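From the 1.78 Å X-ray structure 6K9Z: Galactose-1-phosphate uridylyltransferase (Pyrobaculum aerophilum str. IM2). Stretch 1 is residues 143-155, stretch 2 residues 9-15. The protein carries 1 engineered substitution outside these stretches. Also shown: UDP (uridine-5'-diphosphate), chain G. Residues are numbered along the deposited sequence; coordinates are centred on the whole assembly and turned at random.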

# COMPACT_ATOMS: atom_id res chain seq x y z
N ILE A 143 -0.69 16.48 9.21
CA ILE A 143 -1.79 15.96 10.06
C ILE A 143 -3.09 15.94 9.24
O ILE A 143 -3.43 16.97 8.64
CB ILE A 143 -1.97 16.86 11.29
CG1 ILE A 143 -0.73 16.89 12.20
CG2 ILE A 143 -3.19 16.37 12.06
CD1 ILE A 143 -0.62 18.13 13.06
N TYR A 144 -3.81 14.82 9.27
CA TYR A 144 -5.21 14.78 8.82
C TYR A 144 -6.04 14.56 10.08
O TYR A 144 -5.80 13.57 10.80
CB TYR A 144 -5.49 13.65 7.84
CG TYR A 144 -4.82 13.67 6.49
CD1 TYR A 144 -4.28 14.82 5.91
CD2 TYR A 144 -4.76 12.48 5.76
CE1 TYR A 144 -3.70 14.78 4.66
CE2 TYR A 144 -4.19 12.45 4.49
CZ TYR A 144 -3.66 13.60 3.94
OH TYR A 144 -3.08 13.60 2.72
N ILE A 145 -6.96 15.46 10.34
CA ILE A 145 -8.01 15.27 11.37
C ILE A 145 -9.24 14.81 10.59
O ILE A 145 -9.72 15.55 9.75
CB ILE A 145 -8.24 16.59 12.14
CG1 ILE A 145 -6.95 17.03 12.84
CG2 ILE A 145 -9.34 16.40 13.15
CD1 ILE A 145 -6.98 18.36 13.53
N LEU A 146 -9.65 13.57 10.83
CA LEU A 146 -10.60 12.87 9.97
C LEU A 146 -11.89 12.52 10.69
O LEU A 146 -11.90 12.24 11.89
CB LEU A 146 -9.94 11.58 9.49
CG LEU A 146 -8.65 11.73 8.69
CD1 LEU A 146 -7.90 10.41 8.73
CD2 LEU A 146 -8.98 12.19 7.29
N PRO A 147 -12.98 12.36 9.91
CA PRO A 147 -14.25 11.90 10.45
C PRO A 147 -14.38 10.37 10.53
O PRO A 147 -15.46 9.94 10.93
CB PRO A 147 -15.25 12.47 9.42
CG PRO A 147 -14.49 12.36 8.12
CD PRO A 147 -13.05 12.65 8.47
N VAL A 148 -13.35 9.63 10.10
CA VAL A 148 -13.31 8.15 10.01
C VAL A 148 -11.99 7.72 10.62
O VAL A 148 -11.02 8.52 10.64
CB VAL A 148 -13.42 7.65 8.55
CG1 VAL A 148 -14.81 7.83 7.98
CG2 VAL A 148 -12.39 8.29 7.68
N VAL A 149 -11.94 6.49 11.07
CA VAL A 149 -10.68 5.87 11.52
C VAL A 149 -9.99 5.30 10.29
O VAL A 149 -10.59 4.60 9.47
CB VAL A 149 -10.93 4.77 12.55
CG1 VAL A 149 -9.65 4.07 12.94
CG2 VAL A 149 -11.64 5.33 13.77
N PRO A 150 -8.72 5.63 10.08
CA PRO A 150 -8.00 5.03 8.95
C PRO A 150 -8.07 3.50 8.93
O PRO A 150 -7.89 2.86 9.98
CB PRO A 150 -6.58 5.49 9.21
CG PRO A 150 -6.72 6.80 9.95
CD PRO A 150 -7.92 6.58 10.87
N PRO A 151 -8.37 2.87 7.76
CA PRO A 151 -8.59 1.42 7.73
C PRO A 151 -7.47 0.57 8.34
O PRO A 151 -7.80 -0.40 9.02
CB PRO A 151 -8.83 1.10 6.24
CG PRO A 151 -9.49 2.38 5.75
CD PRO A 151 -8.74 3.49 6.47
N ARG A 152 -6.21 0.95 8.16
CA ARG A 152 -5.10 0.11 8.68
C ARG A 152 -5.14 0.15 10.21
O ARG A 152 -4.98 -0.88 10.86
CB ARG A 152 -3.75 0.57 8.15
CG ARG A 152 -2.57 -0.19 8.76
CD ARG A 152 -1.19 0.00 8.13
NE ARG A 152 -1.30 -0.58 6.84
CZ ARG A 152 -1.20 -1.86 6.59
NH1 ARG A 152 -0.85 -2.70 7.53
NH2 ARG A 152 -1.39 -2.30 5.36
N VAL A 153 -5.45 1.32 10.76
CA VAL A 153 -5.54 1.47 12.24
C VAL A 153 -6.80 0.78 12.73
O VAL A 153 -6.69 0.10 13.76
CB VAL A 153 -5.46 2.95 12.69
CG1 VAL A 153 -5.65 3.06 14.22
CG2 VAL A 153 -4.12 3.55 12.22
N ARG A 154 -7.92 0.83 12.00
CA ARG A 154 -9.14 0.10 12.38
C ARG A 154 -8.79 -1.39 12.51
O ARG A 154 -9.28 -2.02 13.45
CB ARG A 154 -10.28 0.27 11.38
CG ARG A 154 -11.58 -0.43 11.77
CD ARG A 154 -12.72 -0.11 10.82
NE ARG A 154 -13.36 1.24 10.95
CZ ARG A 154 -13.07 2.36 10.20
NH1 ARG A 154 -12.10 2.37 9.30
NH2 ARG A 154 -13.78 3.49 10.38
N ALA A 155 -8.12 -1.98 11.52
CA ALA A 155 -7.77 -3.43 11.53
C ALA A 155 -6.94 -3.69 12.81
O ALA A 155 -7.23 -4.66 13.55
CB ALA A 155 -7.01 -3.79 10.28
N1 UDP G . 1.43 22.10 0.36
C2 UDP G . 0.82 23.25 0.88
N3 UDP G . 1.01 24.44 0.32
C4 UDP G . 1.76 24.54 -0.75
C5 UDP G . 2.36 23.45 -1.32
C6 UDP G . 2.16 22.22 -0.73
O2 UDP G . 0.13 23.24 1.86
O4 UDP G . 1.94 25.63 -1.26
C1' UDP G . 1.22 20.76 0.88
C2' UDP G . 0.55 20.09 -0.31
O2' UDP G . -0.74 20.52 -0.69
C3' UDP G . 0.56 18.64 0.07
C4' UDP G . 1.86 18.52 0.73
O4' UDP G . 2.31 19.86 0.97
O3' UDP G . -0.49 18.24 0.90
C5' UDP G . 2.52 17.68 -0.35
O5' UDP G . 1.88 16.38 -0.50
PA UDP G . 0.47 15.88 -1.19
O1A UDP G . 0.10 16.65 -2.43
O2A UDP G . 0.77 14.47 -1.60
O3A UDP G . -0.65 15.95 -0.00
PB UDP G . -2.20 15.92 0.05
O1B UDP G . -2.48 17.10 -0.66
O2B UDP G . -2.62 15.93 1.46
O3B UDP G . -2.64 14.79 -0.67
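Stretch 2 9-15: TGEYILV

No hydrogen bond joins these two stretches, although a phenol and a guanidinium group meet across them. Tyr 12 OH lies 3.1 Å from Arg 154 NH2, close enough by distance alone, but the angle is poor and the pair does not count as a hydrogen bond. What holds stretch 2 against stretch 1 is therefore packing, and most of it gathers around a single aromatic ring, that of Tyr 12.

Stretch 1 begins as the end of a strand, Ile 143 to Leu 146, passes through a loop, and enters a helix at Pro 151. Pro 150 occupies the N-cap position. A proline suits the first turn of a helix, where its missing amide hydrogen costs no helical bond and its ring holds phi near the helical value, here -54° for Pro 151. The turn is closed by backbone hydrogen bonds from Arg 154 N to Pro 150 O (2.9 Å) and from Ala 155 N to Pro 151 O (3.0 Å).

Stretch 2 approaches with a short loop, Thr 9 to Glu 11, followed by the strand Tyr 12 to Val 15. It runs past stretch 1 in the opposite sense: its loop lies by the start of the helix, whereas Leu 14 reaches back to Tyr 144 in the strand. The two backbones come nearest at Pro 151 and Glu 11, whose CA atoms are 5.8 Å apart. Gly 10 has phi and psi of 76° and 6°, and a positive phi by itself favours glycine. The loop is braced internally by Thr 9 OG1, which donates to Glu 11 OE1 at 2.7 Å and accepts from Glu 11 N at 3.1 Å.

The Pro 151 ring rests on this loop. Its CG is 3.8 Å from Gly 10 O, 3.7 Å from Glu 11 CA and 3.9 Å from Tyr 12 CD2, so one compact, rigid side chain touches three successive residues. Val 148 covers one face of the Tyr 12 ring: Val 148 CB is 3.5 Å from Tyr 12 CE2, and its CG1 makes a CH-pi contact, 3.8 Å from the ring centroid and 21° off the normal. A branched aliphatic side chain suits a flat aromatic surface because its methyl groups can lie close against it. At the ring edge, Val 149 O comes within 3.7 Å of Tyr 12 CE2. The same carbonyl receives a weak hydrogen bond from Arg 154 NH1 at 2.7 Å, which ties the arginine back to its own loop beside the tyrosine.

In the strand of stretch 2, Tyr 12 and Leu 14 point toward stretch 1, while Ile 13 and Val 15 are out of reach, the alternation expected of an extended chain. Leu 14 CD1 packs 4.3 Å from Tyr 144 CE2. Tyr 144 thus combines an apolar contact on its ring with a polar one at its tip, where Tyr 144 OH donates a 2.7 Å hydrogen bond to O2B of UDP.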

# COMPACT_ATOMS: atom_id res chain seq x y z
N THR A 9 -13.67 -3.58 0.65
CA THR A 9 -12.57 -3.54 1.63
C THR A 9 -12.90 -2.63 2.82
O THR A 9 -12.22 -2.75 3.81
CB THR A 9 -11.28 -3.08 0.94
OG1 THR A 9 -11.44 -1.72 0.55
CG2 THR A 9 -10.94 -3.86 -0.31
N GLY A 10 -13.86 -1.74 2.70
CA GLY A 10 -14.07 -0.71 3.74
C GLY A 10 -13.03 0.39 3.66
O GLY A 10 -12.97 1.27 4.57
N GLU A 11 -12.16 0.40 2.66
CA GLU A 11 -11.20 1.50 2.60
C GLU A 11 -11.93 2.78 2.19
O GLU A 11 -12.89 2.74 1.44
CB GLU A 11 -10.08 1.17 1.63
CG GLU A 11 -9.26 0.02 2.15
CD GLU A 11 -8.39 -0.64 1.09
OE1 GLU A 11 -8.91 -0.90 0.01
OE2 GLU A 11 -7.24 -0.94 1.41
N TYR A 12 -11.37 3.91 2.62
CA TYR A 12 -11.89 5.25 2.28
C TYR A 12 -11.04 5.89 1.23
O TYR A 12 -9.82 5.82 1.27
CB TYR A 12 -11.92 6.14 3.53
CG TYR A 12 -12.84 5.61 4.59
CD1 TYR A 12 -14.23 5.58 4.45
CD2 TYR A 12 -12.29 5.10 5.72
CE1 TYR A 12 -15.04 5.02 5.43
CE2 TYR A 12 -13.08 4.61 6.75
CZ TYR A 12 -14.44 4.54 6.58
OH TYR A 12 -15.05 4.01 7.65
N ILE A 13 -11.69 6.61 0.31
CA ILE A 13 -10.99 7.45 -0.67
C ILE A 13 -11.43 8.90 -0.43
O ILE A 13 -12.65 9.20 -0.55
CB ILE A 13 -11.26 6.98 -2.11
CG1 ILE A 13 -11.05 5.46 -2.24
CG2 ILE A 13 -10.39 7.74 -3.10
CD1 ILE A 13 -12.29 4.63 -1.98
N LEU A 14 -10.45 9.78 -0.26
CA LEU A 14 -10.67 11.24 -0.13
C LEU A 14 -10.65 11.81 -1.53
O LEU A 14 -9.56 11.99 -2.14
CB LEU A 14 -9.63 11.87 0.82
CG LEU A 14 -9.28 11.09 2.08
CD1 LEU A 14 -8.16 11.76 2.88
CD2 LEU A 14 -10.47 10.83 2.98
N VAL A 15 -11.83 12.01 -2.12
CA VAL A 15 -11.95 12.50 -3.52
C VAL A 15 -12.03 14.04 -3.45
O VAL A 15 -13.02 14.51 -2.88
CB VAL A 15 -13.19 11.88 -4.20
CG1 VAL A 15 -13.33 12.37 -5.62
CG2 VAL A 15 -13.12 10.36 -4.17